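Local coordinates for protein 16S rRNA (adenine(1408)-N(1))-methyltransferase (Escherichia coli, PDB 3MTE) that methylates N1 of adenine 1408 in the 16S rRNA of assembled 30S subunits, using S-adenosylmethionine, and thereby confers resistance to several aminoglycosides, at residues A[136-141]-A[213-218]; A[29-34]-A[103-108]. All blocks are in the same frame, centred on the assembly; numbering follows the deposited sequence. Where two conformers were deposited one is given.

Interaction 1 (A[136-141]-A[213-218]); sequences AHFEFV and FRVSGH
Val215 O takes the hydrogen of Phe140 N at 2.8 Å, and Val215 N returns a bond to Phe140 O, so this pair is closed on both sides. The same Val215 O is also approached by the CA of Glu139, a C-H...O contact of 3.3 Å. A second doubly bonded pair, Phe138 with Gly217, lies two residues earlier on 136-141 and two later on 213-218; between and beyond these, His137-His218, Glu139-Ser216 and Val141-Arg214 form the non-hydrogen-bonded pairs of an antiparallel ladder. On the face bearing Glu139, the NE of Arg214 meets Glu139 OE1 at 2.9 Å in a salt bridge. The oxygen lies close to the guanidinium plane, while NE comes to it on the anti side, tilted out of the carboxylate plane; the two planes stand 82° apart. The bridge is single, since Arg214 NH2 stays 3.7 Å from Glu139 OE1. Water 1 spans the other route, accepting from Arg214 NH2 and bonding only weakly to Glu139 OE2. With CG anti to the backbone N (chi1 173°) and the chain extended as far as NE, Arg214 runs past Val141 CG2 and lays one face of its guanidinium over Ser216 CB. These strands belong to the C-terminal half of a Rossmann-like methyltransferase sheet, where strand 212-219 inserts antiparallel between 136-142 and 180-188. The ring of His137 directs its edge at the face of His218 in a T-shaped pair; His218 ND1 is meanwhile held by Asp183 of strand 180-188. On the reverse face, Phe138 folds back over the partner strand (chi1 79°), its ring lying on the Gly217 backbone with Gly217 N 3.4 Å above the ring plane. Phe138 CE1 reaches Val215 CG1 at 4.2 Å, and Phe180 meets both Phe138 and Phe140 edge-to-face.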
loop_
_atom_site.group_PDB
_atom_site.type_symbol
_atom_site.label_atom_id
_atom_site.label_comp_id
_atom_site.label_asym_id
_atom_site.label_seq_id
_atom_site.Cartn_x
_atom_site.Cartn_y
_atom_site.Cartn_z
ATOM N N ALA A 136 4.135 10.284 -9.794
ATOM C CA ALA A 136 3.677 10.044 -8.426
ATOM C C ALA A 136 4.802 9.455 -7.595
ATOM O O ALA A 136 5.634 8.694 -8.099
ATOM C CB ALA A 136 2.484 9.099 -8.410
ATOM N N HIS A 137 4.823 9.788 -6.311
ATOM C CA HIS A 137 5.768 9.152 -5.393
ATOM C C HIS A 137 5.341 7.712 -5.100
ATOM O O HIS A 137 4.151 7.406 -5.060
ATOM C CB HIS A 137 5.863 9.954 -4.098
ATOM C CG HIS A 137 6.916 9.451 -3.160
ATOM N ND1 HIS A 137 6.630 8.623 -2.096
ATOM C CD2 HIS A 137 8.257 9.650 -3.134
ATOM C CE1 HIS A 137 7.750 8.330 -1.455
ATOM N NE2 HIS A 137 8.751 8.941 -2.064
ATOM N N PHE A 138 6.305 6.819 -4.894
ATOM C CA PHE A 138 5.974 5.484 -4.388
ATOM C C PHE A 138 6.948 5.067 -3.310
ATOM O O PHE A 138 8.093 5.521 -3.286
ATOM C CB PHE A 138 5.934 4.426 -5.506
ATOM C CG PHE A 138 7.295 3.925 -5.930
ATOM C CD1 PHE A 138 7.858 2.794 -5.334
ATOM C CD2 PHE A 138 8.000 4.567 -6.933
ATOM C CE1 PHE A 138 9.122 2.333 -5.733
ATOM C CE2 PHE A 138 9.255 4.105 -7.345
ATOM C CZ PHE A 138 9.815 2.997 -6.740
ATOM N N GLU A 139 6.473 4.229 -2.395
ATOM C CA GLU A 139 7.385 3.503 -1.505
ATOM C C GLU A 139 6.870 2.096 -1.259
ATOM O O GLU A 139 5.663 1.879 -1.079
ATOM C CB GLU A 139 7.574 4.232 -0.176
ATOM C CG GLU A 139 6.283 4.365 0.626
ATOM C CD GLU A 139 6.512 4.865 2.044
ATOM O OE1 GLU A 139 7.604 4.641 2.595
ATOM O OE2 GLU A 139 5.593 5.485 2.612
ATOM N N PHE A 140 7.795 1.132 -1.251
ATOM C CA PHE A 140 7.478 -0.240 -0.905
ATOM C C PHE A 140 8.335 -0.561 0.318
ATOM O O PHE A 140 9.560 -0.385 0.281
ATOM C CB PHE A 140 7.891 -1.203 -2.023
ATOM C CG PHE A 140 7.278 -0.902 -3.383
ATOM C CD1 PHE A 140 6.027 -0.290 -3.490
ATOM C CD2 PHE A 140 7.943 -1.276 -4.544
ATOM C CE1 PHE A 140 5.463 -0.033 -4.746
ATOM C CE2 PHE A 140 7.395 -1.019 -5.805
ATOM C CZ PHE A 140 6.150 -0.410 -5.904
ATOM N N VAL A 141 7.713 -0.999 1.404
ATOM C CA VAL A 141 8.487 -1.357 2.603
ATOM C C VAL A 141 8.303 -2.846 2.867
ATOM O O VAL A 141 7.182 -3.300 3.057
ATOM C CB VAL A 141 8.048 -0.528 3.818
ATOM C CG1 VAL A 141 8.824 -0.937 5.053
ATOM C CG2 VAL A 141 8.259 0.981 3.537
ATOM N N PHE A 213 13.233 -3.165 4.602
ATOM C CA PHE A 213 13.789 -2.443 3.455
ATOM C C PHE A 213 12.776 -1.521 2.855
ATOM O O PHE A 213 11.616 -1.898 2.690
ATOM C CB PHE A 213 14.244 -3.438 2.405
ATOM C CG PHE A 213 15.163 -4.462 2.959
ATOM C CD1 PHE A 213 16.501 -4.165 3.152
ATOM C CD2 PHE A 213 14.681 -5.699 3.344
ATOM C CE1 PHE A 213 17.353 -5.103 3.708
ATOM C CE2 PHE A 213 15.532 -6.642 3.884
ATOM C CZ PHE A 213 16.858 -6.342 4.061
ATOM N N ARG A 214 13.203 -0.307 2.540
ATOM C CA ARG A 214 12.308 0.652 1.901
ATOM C C ARG A 214 12.880 1.014 0.543
ATOM O O ARG A 214 14.004 1.514 0.440
ATOM C CB ARG A 214 12.160 1.898 2.772
ATOM C CG ARG A 214 11.388 3.028 2.122
ATOM C CD ARG A 214 11.278 4.198 3.078
ATOM N NE ARG A 214 10.412 5.255 2.554
ATOM C CZ ARG A 214 10.847 6.332 1.901
ATOM N NH1 ARG A 214 12.140 6.491 1.658
ATOM N NH2 ARG A 214 9.983 7.247 1.477
ATOM N N VAL A 215 12.113 0.727 -0.504
ATOM C CA VAL A 215 12.469 1.125 -1.858
ATOM C C VAL A 215 11.496 2.230 -2.235
ATOM O O VAL A 215 10.278 2.058 -2.097
ATOM C CB VAL A 215 12.314 -0.059 -2.844
ATOM C CG1 VAL A 215 12.521 0.398 -4.288
ATOM C CG2 VAL A 215 13.296 -1.193 -2.477
ATOM N N SER A 216 12.019 3.376 -2.650
ATOM C CA SER A 216 11.147 4.498 -2.973
ATOM C C SER A 216 11.596 5.210 -4.238
ATOM O O SER A 216 12.737 5.079 -4.682
ATOM C CB SER A 216 11.084 5.488 -1.804
ATOM O OG SER A 216 12.346 6.086 -1.582
ATOM N N GLY A 217 10.693 5.975 -4.830
ATOM C CA GLY A 217 11.059 6.751 -5.995
ATOM C C GLY A 217 9.805 7.341 -6.591
ATOM O O GLY A 217 8.865 7.681 -5.865
ATOM N N HIS A 218 9.783 7.459 -7.910
ATOM C CA HIS A 218 8.614 8.019 -8.576
ATOM C C HIS A 218 8.135 7.128 -9.700
ATOM O O HIS A 218 8.905 6.368 -10.277
ATOM C CB HIS A 218 8.925 9.424 -9.095
ATOM C CG HIS A 218 9.134 10.419 -7.999
ATOM N ND1 HIS A 218 10.349 10.581 -7.365
ATOM C CD2 HIS A 218 8.273 11.266 -7.388
ATOM C CE1 HIS A 218 10.230 11.506 -6.428
ATOM N NE2 HIS A 218 8.980 11.935 -6.421
HETATM O O HOH W 1 7.490 8.101 2.903
#

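Interaction 2 (A[29-34]-A[103-108]). With SAM (S-adenosylmethionine), chain C.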
loop_
_atom_site.group_PDB
_atom_site.type_symbol
_atom_site.label_atom_id
_atom_site.label_comp_id
_atom_site.label_asym_id
_atom_site.label_seq_id
_atom_site.Cartn_x
_atom_site.Cartn_y
_atom_site.Cartn_z
ATOM N N ARG A 29 -4.596 16.481 -3.176
ATOM C CA ARG A 29 -3.812 15.261 -3.378
ATOM C C ARG A 29 -4.583 14.003 -3.025
ATOM O O ARG A 29 -5.486 14.023 -2.184
ATOM C CB ARG A 29 -2.518 15.317 -2.561
ATOM C CG ARG A 29 -1.527 16.347 -3.076
ATOM C CD ARG A 29 -0.195 16.248 -2.348
ATOM N NE ARG A 29 0.924 16.383 -3.281
ATOM C CZ ARG A 29 1.743 15.392 -3.624
ATOM N NH1 ARG A 29 1.590 14.181 -3.099
ATOM N NH2 ARG A 29 2.728 15.614 -4.485
ATOM N N VAL A 30 -4.214 12.908 -3.682
ATOM C CA VAL A 30 -4.785 11.589 -3.419
ATOM C C VAL A 30 -3.673 10.580 -3.150
ATOM O O VAL A 30 -2.714 10.495 -3.910
ATOM C CB VAL A 30 -5.613 11.103 -4.616
ATOM C CG1 VAL A 30 -6.113 9.682 -4.389
ATOM C CG2 VAL A 30 -6.808 12.056 -4.866
ATOM N N HIS A 31 -3.800 9.812 -2.072
ATOM C CA HIS A 31 -2.828 8.759 -1.771
ATOM C C HIS A 31 -3.494 7.395 -1.787
ATOM O O HIS A 31 -4.582 7.233 -1.232
ATOM C CB HIS A 31 -2.215 8.983 -0.393
ATOM C CG HIS A 31 -1.231 7.922 -0.012
ATOM N ND1 HIS A 31 0.068 7.925 -0.472
ATOM C CD2 HIS A 31 -1.371 6.789 0.722
ATOM C CE1 HIS A 31 0.692 6.846 -0.026
ATOM N NE2 HIS A 31 -0.157 6.144 0.706
ATOM N N ILE A 32 -2.849 6.407 -2.411
ATOM C CA ILE A 32 -3.367 5.036 -2.395
ATOM C C ILE A 32 -2.430 4.136 -1.620
ATOM O O ILE A 32 -1.226 4.122 -1.881
ATOM C CB ILE A 32 -3.551 4.458 -3.822
ATOM C CG1 ILE A 32 -4.686 5.191 -4.542
ATOM C CG2 ILE A 32 -3.816 2.933 -3.758
ATOM C CD1 ILE A 32 -4.874 4.739 -5.989
ATOM N N ASP A 33 -2.980 3.407 -0.654
ATOM C CA ASP A 33 -2.201 2.414 0.111
ATOM C C ASP A 33 -2.725 1.024 -0.267
ATOM O O ASP A 33 -3.872 0.677 0.033
ATOM C CB ASP A 33 -2.358 2.677 1.610
ATOM C CG ASP A 33 -1.504 1.746 2.477
ATOM O OD1 ASP A 33 -0.351 1.441 2.088
ATOM O OD2 ASP A 33 -1.994 1.340 3.555
ATOM N N LEU A 34 -1.892 0.231 -0.942
ATOM C CA LEU A 34 -2.316 -1.067 -1.467
ATOM C C LEU A 34 -1.985 -2.183 -0.476
ATOM O O LEU A 34 -0.858 -2.273 0.007
ATOM C CB LEU A 34 -1.628 -1.341 -2.811
ATOM C CG LEU A 34 -1.905 -2.696 -3.482
ATOM C CD1 LEU A 34 -3.401 -2.911 -3.779
ATOM C CD2 LEU A 34 -1.072 -2.818 -4.755
ATOM N N SER A 103 0.493 9.757 -4.887
ATOM C CA SER A 103 1.489 8.929 -4.212
ATOM C C SER A 103 0.868 7.576 -3.910
ATOM O O SER A 103 -0.352 7.448 -3.804
ATOM C CB SER A 103 1.978 9.606 -2.933
ATOM O OG SER A 103 0.900 9.953 -2.075
ATOM N N ILE A 104 1.704 6.556 -3.757
ATOM C CA ILE A 104 1.201 5.206 -3.546
ATOM C C ILE A 104 2.186 4.423 -2.691
ATOM O O ILE A 104 3.395 4.568 -2.859
ATOM C CB ILE A 104 0.940 4.499 -4.891
ATOM C CG1 ILE A 104 0.597 3.023 -4.687
ATOM C CG2 ILE A 104 2.135 4.652 -5.830
ATOM C CD1 ILE A 104 -0.173 2.442 -5.853
ATOM N N SER A 105 1.670 3.627 -1.758
ATOM C CA SER A 105 2.519 2.835 -0.865
ATOM C C SER A 105 2.077 1.383 -0.852
ATOM O O SER A 105 0.879 1.070 -0.997
ATOM C CB SER A 105 2.468 3.408 0.555
ATOM O OG SER A 105 1.117 3.479 1.014
ATOM N N ILE A 106 3.054 0.488 -0.694
ATOM C CA ILE A 106 2.786 -0.894 -0.319
ATOM C C ILE A 106 3.624 -1.145 0.930
ATOM O O ILE A 106 4.848 -1.161 0.854
ATOM C CB ILE A 106 3.172 -1.894 -1.427
ATOM C CG1 ILE A 106 2.481 -1.540 -2.747
ATOM C CG2 ILE A 106 2.805 -3.325 -1.000
ATOM C CD1 ILE A 106 2.877 -2.442 -3.924
ATOM N N LEU A 107 2.965 -1.283 2.078
ATOM C CA LEU A 107 3.659 -1.363 3.368
ATOM C C LEU A 107 3.531 -2.742 3.998
ATOM O O LEU A 107 2.428 -3.204 4.272
ATOM C CB LEU A 107 3.088 -0.337 4.346
ATOM C CG LEU A 107 3.028 1.119 3.853
ATOM C CD1 LEU A 107 2.266 1.971 4.861
ATOM C CD2 LEU A 107 4.433 1.668 3.635
ATOM N N PHE A 108 4.673 -3.375 4.243
ATOM C CA PHE A 108 4.729 -4.688 4.868
ATOM C C PHE A 108 3.850 -5.722 4.166
ATOM O O PHE A 108 3.096 -6.435 4.811
ATOM C CB PHE A 108 4.408 -4.565 6.364
ATOM C CG PHE A 108 5.172 -3.466 7.041
ATOM C CD1 PHE A 108 6.518 -3.628 7.363
ATOM C CD2 PHE A 108 4.561 -2.246 7.324
ATOM C CE1 PHE A 108 7.227 -2.591 7.967
ATOM C CE2 PHE A 108 5.264 -1.226 7.933
ATOM C CZ PHE A 108 6.603 -1.399 8.248
HETATM N N SAM C . -0.112 -2.541 4.986
HETATM C CA SAM C . -0.487 -3.366 6.131
HETATM C C SAM C . 0.145 -2.843 7.413
HETATM O OXT SAM C . 1.090 -2.055 7.367
HETATM C CB SAM C . -0.059 -4.822 5.928
HETATM C CG SAM C . -1.002 -5.795 6.622
HETATM S SD SAM C . -0.661 -7.527 6.208
HETATM C CE SAM C . 1.100 -7.639 6.576
HETATM C "C5'" SAM C . -0.619 -7.560 4.404
HETATM C "C4'" SAM C . -1.968 -7.211 3.757
HETATM O "O4'" SAM C . -1.834 -7.398 2.364
HETATM C "C3'" SAM C . -3.133 -8.080 4.211
HETATM O "O3'" SAM C . -4.197 -7.268 4.640
HETATM C "C2'" SAM C . -3.617 -8.787 2.958
HETATM O "O2'" SAM C . -5.023 -8.971 2.926
HETATM C "C1'" SAM C . -3.072 -7.876 1.862
HETATM N N9 SAM C . -2.877 -8.639 0.618
HETATM C C8 SAM C . -2.380 -9.911 0.481
HETATM N N7 SAM C . -2.388 -10.219 -0.840
HETATM C C5 SAM C . -2.879 -9.165 -1.528
HETATM C C6 SAM C . -3.115 -8.941 -2.876
HETATM N N6 SAM C . -2.834 -9.887 -3.775
HETATM N N1 SAM C . -3.626 -7.730 -3.272
HETATM C C2 SAM C . -3.934 -6.741 -2.356
HETATM N N3 SAM C . -3.699 -6.974 -1.016
HETATM C C4 SAM C . -3.189 -8.164 -0.621
HETATM O O HOH W 2 -0.185 12.340 -2.080
HETATM O O HOH W 3 0.240 -1.208 2.402
#
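Strands 29-34 and 103-107 run parallel, the axes of these short segments 18° apart and 4.8 Å from each other at closest, with His31, Ile32 and Asp33 level with Ser103, Ile104 and Ser105. Ile32 bonds at both its N and its O, to Ser103 O and Ser105 N, and Leu34 N then reaches Ser105 O. Above this ladder the His31 ring lies along the neighbouring strand, with CG anti to its backbone N (chi1 179°), which brings both ring nitrogens to serines: ND1 is 2.7 Å from Ser103 OG, and NE2 donates to Ser105 OG at 3.0 Å, near the ring plane. Ser105 OG in turn donates to Asp33 OD1 over 2.7 Å, arriving from above the carboxylate plane. Asp33 OD2 is held by Thr36; water 3 accepts from Leu107 N and lies within bonding distance of Asp33 OD1 and Leu34 O, not all of which it need serve at once. At the start of the strands, water 2 sits 2.6 Å from Ser103 OG and bonds weakly to Arg29 NH1. The opposite face is apolar: Leu34 and Ile106 run alongside each other in the same direction, with Leu34 CD2 4.1 Å from Ile106 CD1, while Val128 of helix 122-129 packs against Leu34 and Ile104. These are central strands of the Rossmann-like methyltransferase fold, and their C-terminal ends reach the cofactor, whose amino N donates to Leu107 O at 2.7 Å. The chain His31-Ser105-Asp33 fixes the rotation of the Ser105 hydroxyl, and its bonds, with that to Thr36, should hold the Asp33 carboxylate in place next to the strand ends where the cofactor binds.

How the interactions relate
Both contacts lie in one mixed seven-stranded sheet, their centres about 9 Å apart. Interaction 2 pairs 29-34 with 101-107, and both its segments precede 136-141 in the chain. Strands 101-107 and 136-142 are sheet neighbours, so the two pairings adjoin: His137 O lies 2.9 Å from Ile104 N and Val141 O 2.8 Å from Phe108 N, probable hydrogen bonds both, and Phe140 CE1 packs on Ile106 CD1. Across these four strands the order is 29-34, 101-107, 136-142, 212-219, with only the last antiparallel. Interaction 2 thus supplies the cofactor-contacting strand end, whereas interaction 1 extends the sheet beyond it, toward strand 180-188 at the edge.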